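Local coordinates for acyl-coenzyme A oxidase 3 (Yarrowia lipolytica, PDB 5YS9), which oxidises acyl-CoA substrates of different chain lengths to trans-2-enoyl-CoA with FAD as cofactor, passing the electrons to oxygen to give hydrogen peroxide, at residues T21-A26 and D654-Y659; V34-K39 and A576-Y581; G487-K492 and G520-A525. All coordinates share one frame; numbering follows the deposited sequence.

In the fold
Contacts 1 and 2 both bring the N-terminal end of the chain onto its C-terminal helices, through helix 23-31 and the loop entering the next helix, 38-46; their centres lie about 27 Å apart. Contact 3 is local by comparison, folding the loop 487-492 back on helix 507-534, and along the chain it is nested inside contact 2, which is itself nested inside contact 1. Contacts 1 and 3 are buried, whereas contact 2 is only partly so. Contact 1 sets prolines against a carboxylate and a tyrosine close to FAD and the second subunit. Contact 2 sets Phe36 obliquely against Tyr581, with Lys35 and Asp577 at its margins, and contact 3 combines an aliphatic centre with a polar outer side.

Contact 1 (T21-A26 and D654-Y659)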
ATOM      1  N   THR A  21     -15.084  17.346  23.081  1.00 31.11           N
ATOM      2  CA  THR A  21     -14.584  17.131  24.432  1.00 32.25           C
ATOM      3  C   THR A  21     -14.626  15.708  24.987  1.00 34.78           C
ATOM      4  O   THR A  21     -13.979  15.419  25.970  1.00 33.53           O
ATOM      5  CB  THR A  21     -15.254  18.082  25.436  1.00 30.62           C
ATOM      6  OG1 THR A  21     -16.629  17.743  25.576  1.00 33.35           O
ATOM      7  CG2 THR A  21     -15.157  19.484  24.964  1.00 30.11           C
ATOM      8  N   GLU A  22     -15.388  14.826  24.364  1.00 36.11           N
ATOM      9  CA  GLU A  22     -15.490  13.466  24.865  1.00 38.17           C
ATOM     10  C   GLU A  22     -14.237  12.596  24.815  1.00 39.33           C
ATOM     11  O   GLU A  22     -14.003  11.822  25.714  1.00 40.61           O
ATOM     12  CB  GLU A  22     -16.670  12.722  24.260  1.00 33.57           C
ATOM     13  CG  GLU A  22     -17.249  11.714  25.219  1.00 33.88           C
ATOM     14  CD  GLU A  22     -17.508  10.375  24.595  1.00 36.48           C
ATOM     15  OE1 GLU A  22     -17.870  10.324  23.421  1.00 37.73           O
ATOM     16  OE2 GLU A  22     -17.359   9.373  25.290  1.00 40.29           O
ATOM     17  N   PRO A  23     -13.459  12.688  23.750  1.00 38.13           N
ATOM     18  CA  PRO A  23     -12.331  11.732  23.568  1.00 37.76           C
ATOM     19  C   PRO A  23     -11.385  11.428  24.768  1.00 39.12           C
ATOM     20  O   PRO A  23     -11.203  10.248  25.104  1.00 36.63           O
ATOM     21  CB  PRO A  23     -11.556  12.323  22.394  1.00 36.22           C
ATOM     22  CG  PRO A  23     -12.622  13.024  21.588  1.00 38.87           C
ATOM     23  CD  PRO A  23     -13.546  13.636  22.621  1.00 38.07           C
ATOM     24  N   PRO A  24     -10.821  12.464  25.443  1.00 38.84           N
ATOM     25  CA  PRO A  24      -9.970  12.110  26.599  1.00 34.92           C
ATOM     26  C   PRO A  24     -10.698  11.324  27.690  1.00 33.74           C
ATOM     27  O   PRO A  24     -10.090  10.485  28.339  1.00 37.36           O
ATOM     28  CB  PRO A  24      -9.492  13.462  27.136  1.00 33.09           C
ATOM     29  CG  PRO A  24     -10.510  14.428  26.683  1.00 37.15           C
ATOM     30  CD  PRO A  24     -10.994  13.928  25.326  1.00 39.67           C
ATOM     31  N   LYS A  25     -11.978  11.582  27.881  1.00 33.53           N
ATOM     32  CA  LYS A  25     -12.760  10.838  28.850  1.00 37.79           C
ATOM     33  C   LYS A  25     -12.980   9.383  28.384  1.00 37.71           C
ATOM     34  O   LYS A  25     -12.795   8.449  29.168  1.00 44.52           O
ATOM     35  CB  LYS A  25     -14.083  11.563  29.133  1.00 42.51           C
ATOM     36  CG  LYS A  25     -14.886  11.029  30.296  1.00 46.73           C
ATOM     37  CD  LYS A  25     -14.262  11.315  31.663  1.00 53.41           C
ATOM     38  CE  LYS A  25     -15.088  10.612  32.756  1.00 57.32           C
ATOM     39  NZ  LYS A  25     -14.623  10.888  34.146  1.00 56.39           N
ATOM     40  N   ALA A  26     -13.342   9.177  27.130  1.00 34.26           N
ATOM     41  CA  ALA A  26     -13.459   7.808  26.599  1.00 34.47           C
ATOM     42  C   ALA A  26     -12.172   6.997  26.759  1.00 37.55           C
ATOM     43  O   ALA A  26     -12.187   5.877  27.286  1.00 36.78           O
ATOM     44  CB  ALA A  26     -13.900   7.831  25.138  1.00 34.77           C
ATOM     45  N   ASP A 654      -6.937  13.083  23.347  1.00 29.87           N
ATOM     46  CA  ASP A 654      -7.653  14.272  22.934  1.00 32.46           C
ATOM     47  C   ASP A 654      -7.489  14.494  21.437  1.00 30.68           C
ATOM     48  O   ASP A 654      -6.878  15.438  21.003  1.00 32.18           O
ATOM     49  CB  ASP A 654      -7.106  15.464  23.698  1.00 34.69           C
ATOM     50  CG  ASP A 654      -8.167  16.439  24.096  1.00 36.89           C
ATOM     51  OD1 ASP A 654      -9.273  16.375  23.567  1.00 38.29           O
ATOM     52  OD2 ASP A 654      -7.882  17.294  24.935  1.00 40.26           O
ATOM     53  N   VAL A 655      -8.097  13.618  20.664  1.00 29.28           N
ATOM     54  CA  VAL A 655      -7.796  13.423  19.266  1.00 34.11           C
ATOM     55  C   VAL A 655      -8.035  14.668  18.392  1.00 34.14           C
ATOM     56  O   VAL A 655      -7.162  15.089  17.667  1.00 37.98           O
ATOM     57  CB  VAL A 655      -8.642  12.209  18.793  1.00 36.12           C
ATOM     58  CG1 VAL A 655      -8.996  12.214  17.318  1.00 40.57           C
ATOM     59  CG2 VAL A 655      -7.983  10.913  19.184  1.00 35.36           C
ATOM     60  N   TYR A 656      -9.185  15.288  18.545  1.00 31.68           N
ATOM     61  CA  TYR A 656      -9.565  16.486  17.811  1.00 33.20           C
ATOM     62  C   TYR A 656      -8.842  17.748  18.250  1.00 32.10           C
ATOM     63  O   TYR A 656      -8.471  18.561  17.428  1.00 34.52           O
ATOM     64  CB  TYR A 656     -11.073  16.672  17.900  1.00 31.84           C
ATOM     65  CG  TYR A 656     -11.798  15.450  17.410  1.00 32.65           C
ATOM     66  CD1 TYR A 656     -11.536  14.917  16.136  1.00 32.48           C
ATOM     67  CD2 TYR A 656     -12.739  14.808  18.209  1.00 35.57           C
ATOM     68  CE1 TYR A 656     -12.208  13.793  15.676  1.00 34.42           C
ATOM     69  CE2 TYR A 656     -13.417  13.674  17.762  1.00 36.17           C
ATOM     70  CZ  TYR A 656     -13.152  13.162  16.509  1.00 36.57           C
ATOM     71  OH  TYR A 656     -13.824  12.048  16.095  1.00 32.94           O
ATOM     72  N   LYS A 657      -8.599  17.899  19.534  1.00 33.94           N
ATOM     73  CA  LYS A 657      -7.883  19.066  20.025  1.00 36.50           C
ATOM     74  C   LYS A 657      -6.441  19.089  19.491  1.00 36.16           C
ATOM     75  O   LYS A 657      -5.989  20.107  19.014  1.00 37.61           O
ATOM     76  CB  LYS A 657      -7.903  19.072  21.535  1.00 41.85           C
ATOM     77  CG  LYS A 657      -7.366  20.333  22.177  1.00 48.25           C
ATOM     78  CD  LYS A 657      -7.677  20.339  23.665  1.00 52.63           C
ATOM     79  CE  LYS A 657      -8.076  21.724  24.143  1.00 59.55           C
ATOM     80  NZ  LYS A 657      -8.228  21.702  25.620  1.00 62.97           N
ATOM     81  N   HIS A 658      -5.717  17.979  19.563  1.00 32.12           N
ATOM     82  CA  HIS A 658      -4.320  17.978  19.110  1.00 33.82           C
ATOM     83  C   HIS A 658      -4.175  18.119  17.571  1.00 32.70           C
ATOM     84  O   HIS A 658      -3.352  18.874  17.106  1.00 32.26           O
ATOM     85  CB  HIS A 658      -3.595  16.717  19.560  1.00 33.77           C
ATOM     86  CG  HIS A 658      -3.510  16.581  21.043  1.00 36.54           C
ATOM     87  ND1 HIS A 658      -2.850  17.497  21.837  1.00 34.27           N
ATOM     88  CD2 HIS A 658      -4.000  15.627  21.879  1.00 34.46           C
ATOM     89  CE1 HIS A 658      -2.981  17.134  23.106  1.00 33.04           C
ATOM     90  NE2 HIS A 658      -3.659  15.996  23.153  1.00 35.05           N
ATOM     91  N   TYR A 659      -4.986  17.366  16.836  1.00 33.07           N
ATOM     92  CA  TYR A 659      -5.130  17.427  15.384  1.00 32.12           C
ATOM     93  C   TYR A 659      -5.430  18.825  14.890  1.00 31.95           C
ATOM     94  O   TYR A 659      -4.718  19.342  14.027  1.00 32.38           O
ATOM     95  CB  TYR A 659      -6.302  16.516  14.993  1.00 34.29           C
ATOM     96  CG  TYR A 659      -6.521  16.200  13.544  1.00 33.16           C
ATOM     97  CD1 TYR A 659      -5.492  16.171  12.632  1.00 33.22           C
ATOM     98  CD2 TYR A 659      -7.753  15.799  13.122  1.00 36.14           C
ATOM     99  CE1 TYR A 659      -5.711  15.828  11.320  1.00 34.77           C
ATOM    100  CE2 TYR A 659      -7.984  15.441  11.807  1.00 35.80           C
ATOM    101  CZ  TYR A 659      -6.962  15.437  10.907  1.00 34.97           C
ATOM    102  OH  TYR A 659      -7.179  15.067   9.584  1.00 37.66           O
TER
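Two consecutive prolines in the first turn of the helix that runs to residue 31 meet the N-terminal turn of helix 655-666. The CB of Pro23 is directed at 654-659, and its ring crosses the side chain of Tyr656 at about a right angle. Its CG is the atom that touches, 3.8 Å from Tyr656 CD2 and 4.0 Å from Tyr656 CE2, so the tip of the pyrrolidine ring meets the phenol obliquely, at its CD2-CE2 bond. The tyrosine ring reaches this position because its CG stands anti to the carbonyl carbon, beside the backbone N (chi1 -56°). Val655 CG1 of the same helix lies 3.9 Å above one ring face, toward the rim. Pro23 CB also approaches the backbone, 4.1 Å from Val655 N. Pro24 crosses Asp654 obliquely, its CD 3.5 Å and its CG 3.9 Å from Asp654 OD1. Asp654 occupies the N-cap position of helix 655-666, but its carboxylate makes no capping bond; OD1 rests against CD and CG of Pro24. An alanine in place of Pro24 would lack CG and CD, and the carboxylate of Asp654 would probably lose most of its packing against this segment. The backbone N of Asp654 is bonded to OD1 of Asp652, which also accepts a bond from His658 NE2. Val330 of helix 300-330 touches both Pro23 and Val655, and Leu165 of the second subunit packs on Tyr656. Tyr656 OH is hydrogen-bonded to Arg331, a residue of the FAD pocket, and the tyrosine side chain comes within about 7 Å of a bound FAD. Pro23 thus packs on a second-shell residue of the flavin site, consistent with the dimeric acyl-CoA oxidase fold, in which that site lies near the subunit interface.

Contact 2 (V34-K39 and A576-Y581)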
ATOM      1  N   VAL A  34      -8.157  -2.085  32.332  1.00 45.37           N
ATOM      2  CA  VAL A  34      -6.959  -2.889  32.181  1.00 42.29           C
ATOM      3  C   VAL A  34      -6.724  -3.751  33.425  1.00 44.09           C
ATOM      4  O   VAL A  34      -6.728  -3.238  34.520  1.00 41.44           O
ATOM      5  CB  VAL A  34      -5.783  -1.943  31.864  1.00 39.93           C
ATOM      6  CG1 VAL A  34      -4.426  -2.557  32.170  1.00 40.89           C
ATOM      7  CG2 VAL A  34      -5.882  -1.523  30.404  1.00 39.88           C
ATOM      8  N   LYS A  35      -6.522  -5.057  33.249  1.00 46.00           N
ATOM      9  CA  LYS A  35      -6.441  -5.988  34.404  1.00 46.37           C
ATOM     10  C   LYS A  35      -5.052  -6.376  34.807  1.00 43.93           C
ATOM     11  O   LYS A  35      -4.863  -6.926  35.863  1.00 44.69           O
ATOM     12  CB  LYS A  35      -7.248  -7.248  34.145  1.00 44.68           C
ATOM     13  CG  LYS A  35      -8.720  -7.056  34.478  1.00 48.73           C
ATOM     14  CD  LYS A  35      -9.607  -7.828  33.515  1.00 51.20           C
ATOM     15  CE  LYS A  35     -10.667  -8.625  34.232  1.00 51.66           C
ATOM     16  NZ  LYS A  35     -11.570  -9.167  33.189  1.00 56.57           N
ATOM     17  N   PHE A  36      -4.074  -6.040  33.993  1.00 45.97           N
ATOM     18  CA  PHE A  36      -2.686  -6.368  34.266  1.00 43.92           C
ATOM     19  C   PHE A  36      -1.904  -5.085  34.478  1.00 44.80           C
ATOM     20  O   PHE A  36      -2.324  -4.015  34.049  1.00 41.48           O
ATOM     21  CB  PHE A  36      -2.078  -7.204  33.132  1.00 40.31           C
ATOM     22  CG  PHE A  36      -2.254  -6.616  31.758  1.00 36.13           C
ATOM     23  CD1 PHE A  36      -1.313  -5.764  31.230  1.00 33.06           C
ATOM     24  CD2 PHE A  36      -3.347  -6.971  30.973  1.00 34.70           C
ATOM     25  CE1 PHE A  36      -1.457  -5.260  29.945  1.00 33.58           C
ATOM     26  CE2 PHE A  36      -3.507  -6.450  29.701  1.00 34.37           C
ATOM     27  CZ  PHE A  36      -2.564  -5.590  29.181  1.00 31.79           C
ATOM     28  N   PRO A  37      -0.767  -5.186  35.168  1.00 47.87           N
ATOM     29  CA  PRO A  37       0.106  -4.016  35.230  1.00 45.73           C
ATOM     30  C   PRO A  37       0.856  -3.955  33.912  1.00 47.20           C
ATOM     31  O   PRO A  37       1.376  -4.986  33.429  1.00 48.62           O
ATOM     32  CB  PRO A  37       1.052  -4.329  36.411  1.00 46.89           C
ATOM     33  CG  PRO A  37       1.007  -5.811  36.590  1.00 46.30           C
ATOM     34  CD  PRO A  37      -0.197  -6.365  35.853  1.00 47.35           C
ATOM     35  N   ILE A  38       0.909  -2.762  33.342  1.00 48.66           N
ATOM     36  CA  ILE A  38       1.393  -2.572  31.975  1.00 48.49           C
ATOM     37  C   ILE A  38       2.890  -2.891  31.911  1.00 46.44           C
ATOM     38  O   ILE A  38       3.331  -3.572  30.992  1.00 44.15           O
ATOM     39  CB  ILE A  38       1.038  -1.157  31.438  1.00 52.03           C
ATOM     40  CG1 ILE A  38      -0.496  -1.014  31.294  1.00 57.14           C
ATOM     41  CG2 ILE A  38       1.705  -0.869  30.099  1.00 51.15           C
ATOM     42  CD1 ILE A  38      -1.171  -0.278  32.424  1.00 64.02           C
ATOM     43  N   LYS A  39       3.637  -2.442  32.910  1.00 48.45           N
ATOM     44  CA  LYS A  39       5.072  -2.733  33.045  1.00 53.70           C
ATOM     45  C   LYS A  39       5.407  -4.207  32.744  1.00 51.00           C
ATOM     46  O   LYS A  39       6.387  -4.499  32.039  1.00 53.33           O
ATOM     47  CB  LYS A  39       5.564  -2.263  34.437  1.00 62.06           C
ATOM     48  CG  LYS A  39       6.738  -3.002  35.079  1.00 72.83           C
ATOM     49  CD  LYS A  39       6.460  -3.375  36.540  1.00 79.72           C
ATOM     50  CE  LYS A  39       7.442  -4.420  37.087  1.00 87.73           C
ATOM     51  NZ  LYS A  39       8.821  -3.896  37.335  1.00 88.37           N
ATOM     52  N   ALA A 576       2.929 -14.506  35.359  1.00 47.00           N
ATOM     53  CA  ALA A 576       1.604 -15.076  35.522  1.00 46.55           C
ATOM     54  C   ALA A 576       0.508 -14.051  35.288  1.00 45.47           C
ATOM     55  O   ALA A 576      -0.532 -14.438  34.749  1.00 47.51           O
ATOM     56  CB  ALA A 576       1.444 -15.722  36.916  1.00 43.06           C
ATOM     57  N   ASP A 577       0.719 -12.787  35.695  1.00 43.14           N
ATOM     58  CA  ASP A 577      -0.355 -11.763  35.638  1.00 50.56           C
ATOM     59  C   ASP A 577      -0.706 -11.278  34.206  1.00 52.24           C
ATOM     60  O   ASP A 577      -1.847 -10.829  33.948  1.00 49.42           O
ATOM     61  CB  ASP A 577      -0.147 -10.590  36.622  1.00 57.41           C
ATOM     62  CG  ASP A 577       1.195  -9.898  36.487  1.00 68.00           C
ATOM     63  OD1 ASP A 577       1.819  -9.894  35.405  1.00 73.79           O
ATOM     64  OD2 ASP A 577       1.633  -9.335  37.506  1.00 81.16           O
ATOM     65  N   VAL A 578       0.235 -11.452  33.278  1.00 46.07           N
ATOM     66  CA  VAL A 578      -0.002 -11.126  31.885  1.00 44.97           C
ATOM     67  C   VAL A 578      -0.341 -12.337  31.041  1.00 45.39           C
ATOM     68  O   VAL A 578      -0.975 -12.171  30.004  1.00 44.36           O
ATOM     69  CB  VAL A 578       1.174 -10.351  31.252  1.00 47.40           C
ATOM     70  CG1 VAL A 578       1.175  -8.907  31.738  1.00 46.95           C
ATOM     71  CG2 VAL A 578       2.525 -11.008  31.516  1.00 49.77           C
ATOM     72  N   LYS A 579       0.045 -13.543  31.486  1.00 46.68           N
ATOM     73  CA  LYS A 579       0.010 -14.736  30.645  1.00 44.97           C
ATOM     74  C   LYS A 579      -1.367 -14.969  29.989  1.00 45.05           C
ATOM     75  O   LYS A 579      -1.426 -15.164  28.749  1.00 39.05           O
ATOM     76  CB  LYS A 579       0.521 -15.979  31.412  1.00 50.95           C
ATOM     77  CG  LYS A 579       0.372 -17.318  30.677  1.00 55.75           C
ATOM     78  CD  LYS A 579       1.076 -18.478  31.383  1.00 62.46           C
ATOM     79  CE  LYS A 579       2.592 -18.485  31.148  1.00 73.21           C
ATOM     80  NZ  LYS A 579       3.227 -19.815  31.413  1.00 71.33           N
ATOM     81  N   PRO A 580      -2.480 -14.905  30.788  1.00 42.38           N
ATOM     82  CA  PRO A 580      -3.795 -15.177  30.141  1.00 42.27           C
ATOM     83  C   PRO A 580      -4.153 -14.197  29.038  1.00 40.84           C
ATOM     84  O   PRO A 580      -4.838 -14.586  28.091  1.00 42.24           O
ATOM     85  CB  PRO A 580      -4.819 -15.115  31.274  1.00 38.57           C
ATOM     86  CG  PRO A 580      -4.032 -15.035  32.529  1.00 39.21           C
ATOM     87  CD  PRO A 580      -2.621 -14.632  32.227  1.00 38.52           C
ATOM     88  N   TYR A 581      -3.693 -12.952  29.170  1.00 42.38           N
ATOM     89  CA  TYR A 581      -4.000 -11.875  28.183  1.00 40.52           C
ATOM     90  C   TYR A 581      -3.156 -12.063  26.923  1.00 40.07           C
ATOM     91  O   TYR A 581      -3.650 -11.866  25.816  1.00 37.25           O
ATOM     92  CB  TYR A 581      -3.865 -10.480  28.814  1.00 39.27           C
ATOM     93  CG  TYR A 581      -4.708 -10.411  30.085  1.00 42.13           C
ATOM     94  CD1 TYR A 581      -6.113 -10.268  30.025  1.00 40.43           C
ATOM     95  CD2 TYR A 581      -4.116 -10.564  31.347  1.00 41.29           C
ATOM     96  CE1 TYR A 581      -6.881 -10.276  31.177  1.00 39.26           C
ATOM     97  CE2 TYR A 581      -4.884 -10.552  32.515  1.00 38.48           C
ATOM     98  CZ  TYR A 581      -6.240 -10.421  32.422  1.00 39.12           C
ATOM     99  OH  TYR A 581      -6.944 -10.424  33.572  1.00 39.41           O
TER
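Phe36 CG is wedged between the backbone N and the carbonyl carbon (chi1 52°), whereas the CG of Tyr581 stands anti to the carbonyl carbon (chi1 -53°); the two side chains then run antiparallel alongside each other. Phe36 CD2 lies over one face of the tyrosine, 3.7 Å from Tyr581 CD2. The ring centroids are 5.4 Å apart and the planes inclined at 41°. Val578 CG1 crosses from another direction, 3.9 Å from Phe36 CB. At the far end of the phenol, Lys35 CB sits 3.2 Å from Tyr581 OH and its CD 3.7 Å from the same oxygen, while the lysine tail turns off. The backbone O of Asp577 lies in plane at the tyrosine ring edge. On the outer side Pro37 CG packs 3.7 Å from Asp577 OD2. The contact ties the loop entering helix 38-46, in the N-terminal helical region of the acyl-CoA oxidase fold, to the start of helix 579-596 in the C-terminal one. Gln629 binds the Lys35 backbone N, and Tyr633 OH the Tyr581 backbone O. Apolar and aromatic packing therefore carries the contact. With OD2 of Asp40 close to Asp577 OD2, the two carboxylates may repel each other or raise each other's proton affinity.

Contact 3 (G487-K492 and G520-A525); sequences GYLANK and GAIQRA
A 3-10 segment that includes Tyr488 and Leu489, in the loop before helix 507-534, packs onto that same helix within the C-terminal helical part of the acyl-CoA oxidase fold. The tight part centres on Ile522, whose CB is directed at the loop. Its CD1 end, carried by a CG1 that stands anti to the carbonyl carbon (chi1 -66°), lies 3.3 Å from Tyr488 OH and 3.9 Å from Leu489 CD1. Both loop side chains cross it at about a right angle, and Leu489 CD1 also meets Ile522 CG2 at 4.1 Å. Cys473 of helix 458-477 and Cys553 of helix 547-573 pack on the isoleucine too, so that it is buried among helices. The looser side is polar. Gln523, bent at chi2, runs antiparallel alongside Leu489 and gives its OE1 to a bond from Arg477 NH2. Exposed Lys492 folds back through two bends to approach it, but its NZ stays 4.1 Å from Gln523 NE2. The same amide nitrogen, Gln523 NE2, comes 3.1 Å from the backbone O of Leu489. On the buried side Tyr488 CG is wedged between the backbone N and the carbonyl carbon (chi1 71°), and its OH is hydrogen-bonded to ND1 of His557.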
ATOM      1  N   GLY A 487      11.670 -29.684  11.937  1.00 49.25           N
ATOM      2  CA  GLY A 487      11.493 -31.015  12.582  1.00 46.59           C
ATOM      3  C   GLY A 487      10.115 -31.647  12.424  1.00 47.29           C
ATOM      4  O   GLY A 487       9.991 -32.875  12.340  1.00 48.68           O
ATOM      5  N   TYR A 488       9.074 -30.809  12.357  1.00 44.60           N
ATOM      6  CA  TYR A 488       7.686 -31.278  12.149  1.00 42.70           C
ATOM      7  C   TYR A 488       7.497 -32.110  10.832  1.00 41.36           C
ATOM      8  O   TYR A 488       6.520 -32.847  10.678  1.00 44.00           O
ATOM      9  CB  TYR A 488       6.693 -30.065  12.237  1.00 41.46           C
ATOM     10  CG  TYR A 488       6.795 -29.134  11.062  1.00 38.26           C
ATOM     11  CD1 TYR A 488       6.077 -29.389   9.900  1.00 34.49           C
ATOM     12  CD2 TYR A 488       7.661 -28.009  11.086  1.00 39.75           C
ATOM     13  CE1 TYR A 488       6.201 -28.579   8.779  1.00 36.96           C
ATOM     14  CE2 TYR A 488       7.789 -27.172   9.966  1.00 38.24           C
ATOM     15  CZ  TYR A 488       7.056 -27.462   8.807  1.00 37.96           C
ATOM     16  OH  TYR A 488       7.152 -26.662   7.687  1.00 33.90           O
ATOM     17  N   LEU A 489       8.415 -31.958   9.877  1.00 45.11           N
ATOM     18  CA  LEU A 489       8.461 -32.780   8.639  1.00 44.38           C
ATOM     19  C   LEU A 489       8.735 -34.298   8.877  1.00 47.90           C
ATOM     20  O   LEU A 489       8.477 -35.130   7.984  1.00 43.30           O
ATOM     21  CB  LEU A 489       9.518 -32.209   7.686  1.00 46.12           C
ATOM     22  CG  LEU A 489       9.136 -31.372   6.462  1.00 49.53           C
ATOM     23  CD1 LEU A 489       7.841 -30.591   6.630  1.00 54.01           C
ATOM     24  CD2 LEU A 489      10.286 -30.454   6.081  1.00 44.14           C
ATOM     25  N   ALA A 490       9.295 -34.612  10.059  1.00 49.56           N
ATOM     26  CA  ALA A 490       9.544 -35.972  10.546  1.00 45.00           C
ATOM     27  C   ALA A 490       8.374 -36.536  11.334  1.00 44.77           C
ATOM     28  O   ALA A 490       8.333 -37.725  11.602  1.00 46.66           O
ATOM     29  CB  ALA A 490      10.783 -35.975  11.430  1.00 42.83           C
ATOM     30  N   ASN A 491       7.428 -35.689  11.707  1.00 45.95           N
ATOM     31  CA  ASN A 491       6.309 -36.111  12.512  1.00 48.77           C
ATOM     32  C   ASN A 491       5.168 -36.744  11.690  1.00 48.75           C
ATOM     33  O   ASN A 491       4.333 -36.048  11.082  1.00 49.60           O
ATOM     34  CB  ASN A 491       5.805 -34.911  13.308  1.00 55.55           C
ATOM     35  CG  ASN A 491       4.859 -35.300  14.412  1.00 53.15           C
ATOM     36  OD1 ASN A 491       4.384 -36.444  14.480  1.00 60.48           O
ATOM     37  ND2 ASN A 491       4.577 -34.349  15.283  1.00 47.76           N
ATOM     38  N   LYS A 492       5.102 -38.069  11.754  1.00 49.45           N
ATOM     39  CA  LYS A 492       4.211 -38.868  10.903  1.00 47.24           C
ATOM     40  C   LYS A 492       2.829 -39.092  11.543  1.00 46.46           C
ATOM     41  O   LYS A 492       1.930 -39.650  10.909  1.00 46.57           O
ATOM     42  CB  LYS A 492       4.847 -40.215  10.567  1.00 47.69           C
ATOM     43  CG  LYS A 492       6.359 -40.241  10.326  1.00 46.98           C
ATOM     44  CD  LYS A 492       6.881 -39.191   9.365  1.00 46.72           C
ATOM     45  CE  LYS A 492       6.254 -39.246   7.992  1.00 49.02           C
ATOM     46  NZ  LYS A 492       7.012 -38.286   7.136  1.00 52.23           N
ATOM     47  N   GLY A 520       1.807 -30.951   5.010  1.00 36.01           N
ATOM     48  CA  GLY A 520       1.014 -31.386   3.873  1.00 37.25           C
ATOM     49  C   GLY A 520       1.507 -30.777   2.607  1.00 37.14           C
ATOM     50  O   GLY A 520       1.851 -31.470   1.676  1.00 46.80           O
ATOM     51  N   ALA A 521       1.597 -29.465   2.597  1.00 37.95           N
ATOM     52  CA  ALA A 521       1.963 -28.754   1.401  1.00 39.52           C
ATOM     53  C   ALA A 521       3.378 -29.133   0.950  1.00 39.05           C
ATOM     54  O   ALA A 521       3.608 -29.367  -0.236  1.00 38.08           O
ATOM     55  CB  ALA A 521       1.855 -27.260   1.653  1.00 41.60           C
ATOM     56  N   ILE A 522       4.305 -29.222   1.899  1.00 38.81           N
ATOM     57  CA  ILE A 522       5.707 -29.559   1.586  1.00 41.59           C
ATOM     58  C   ILE A 522       5.910 -31.016   1.118  1.00 42.95           C
ATOM     59  O   ILE A 522       6.646 -31.267   0.152  1.00 39.17           O
ATOM     60  CB  ILE A 522       6.626 -29.289   2.799  1.00 43.43           C
ATOM     61  CG1 ILE A 522       6.663 -27.795   3.073  1.00 41.14           C
ATOM     62  CG2 ILE A 522       8.053 -29.845   2.571  1.00 43.26           C
ATOM     63  CD1 ILE A 522       7.212 -27.419   4.428  1.00 42.97           C
ATOM     64  N   GLN A 523       5.292 -31.975   1.806  1.00 43.53           N
ATOM     65  CA  GLN A 523       5.379 -33.381   1.350  1.00 43.50           C
ATOM     66  C   GLN A 523       4.794 -33.553  -0.067  1.00 45.12           C
ATOM     67  O   GLN A 523       5.402 -34.251  -0.900  1.00 50.21           O
ATOM     68  CB  GLN A 523       4.704 -34.357   2.320  1.00 41.62           C
ATOM     69  CG  GLN A 523       5.231 -34.372   3.772  1.00 42.03           C
ATOM     70  CD  GLN A 523       6.624 -34.928   3.956  1.00 37.98           C
ATOM     71  OE1 GLN A 523       7.180 -35.521   3.049  1.00 40.72           O
ATOM     72  NE2 GLN A 523       7.194 -34.736   5.147  1.00 36.39           N
ATOM     73  N   ARG A 524       3.660 -32.912  -0.365  1.00 43.84           N
ATOM     74  CA  ARG A 524       3.030 -33.091  -1.703  1.00 49.39           C
ATOM     75  C   ARG A 524       3.888 -32.432  -2.784  1.00 46.06           C
ATOM     76  O   ARG A 524       4.137 -33.021  -3.846  1.00 45.61           O
ATOM     77  CB  ARG A 524       1.569 -32.597  -1.744  1.00 50.19           C
ATOM     78  CG  ARG A 524       0.575 -33.687  -1.295  1.00 57.10           C
ATOM     79  CD  ARG A 524      -0.844 -33.195  -0.980  1.00 63.01           C
ATOM     80  NE  ARG A 524      -1.009 -31.784  -1.346  1.00 66.02           N
ATOM     81  CZ  ARG A 524      -1.147 -30.754  -0.502  1.00 62.74           C
ATOM     82  NH1 ARG A 524      -1.233 -30.914   0.815  1.00 62.11           N
ATOM     83  NH2 ARG A 524      -1.229 -29.530  -1.003  1.00 62.58           N
ATOM     84  N   ALA A 525       4.386 -31.243  -2.475  1.00 40.69           N
ATOM     85  CA  ALA A 525       5.317 -30.541  -3.369  1.00 43.38           C
ATOM     86  C   ALA A 525       6.606 -31.334  -3.581  1.00 39.03           C
ATOM     87  O   ALA A 525       7.116 -31.377  -4.681  1.00 39.98           O
ATOM     88  CB  ALA A 525       5.638 -29.133  -2.850  1.00 41.05           C
TER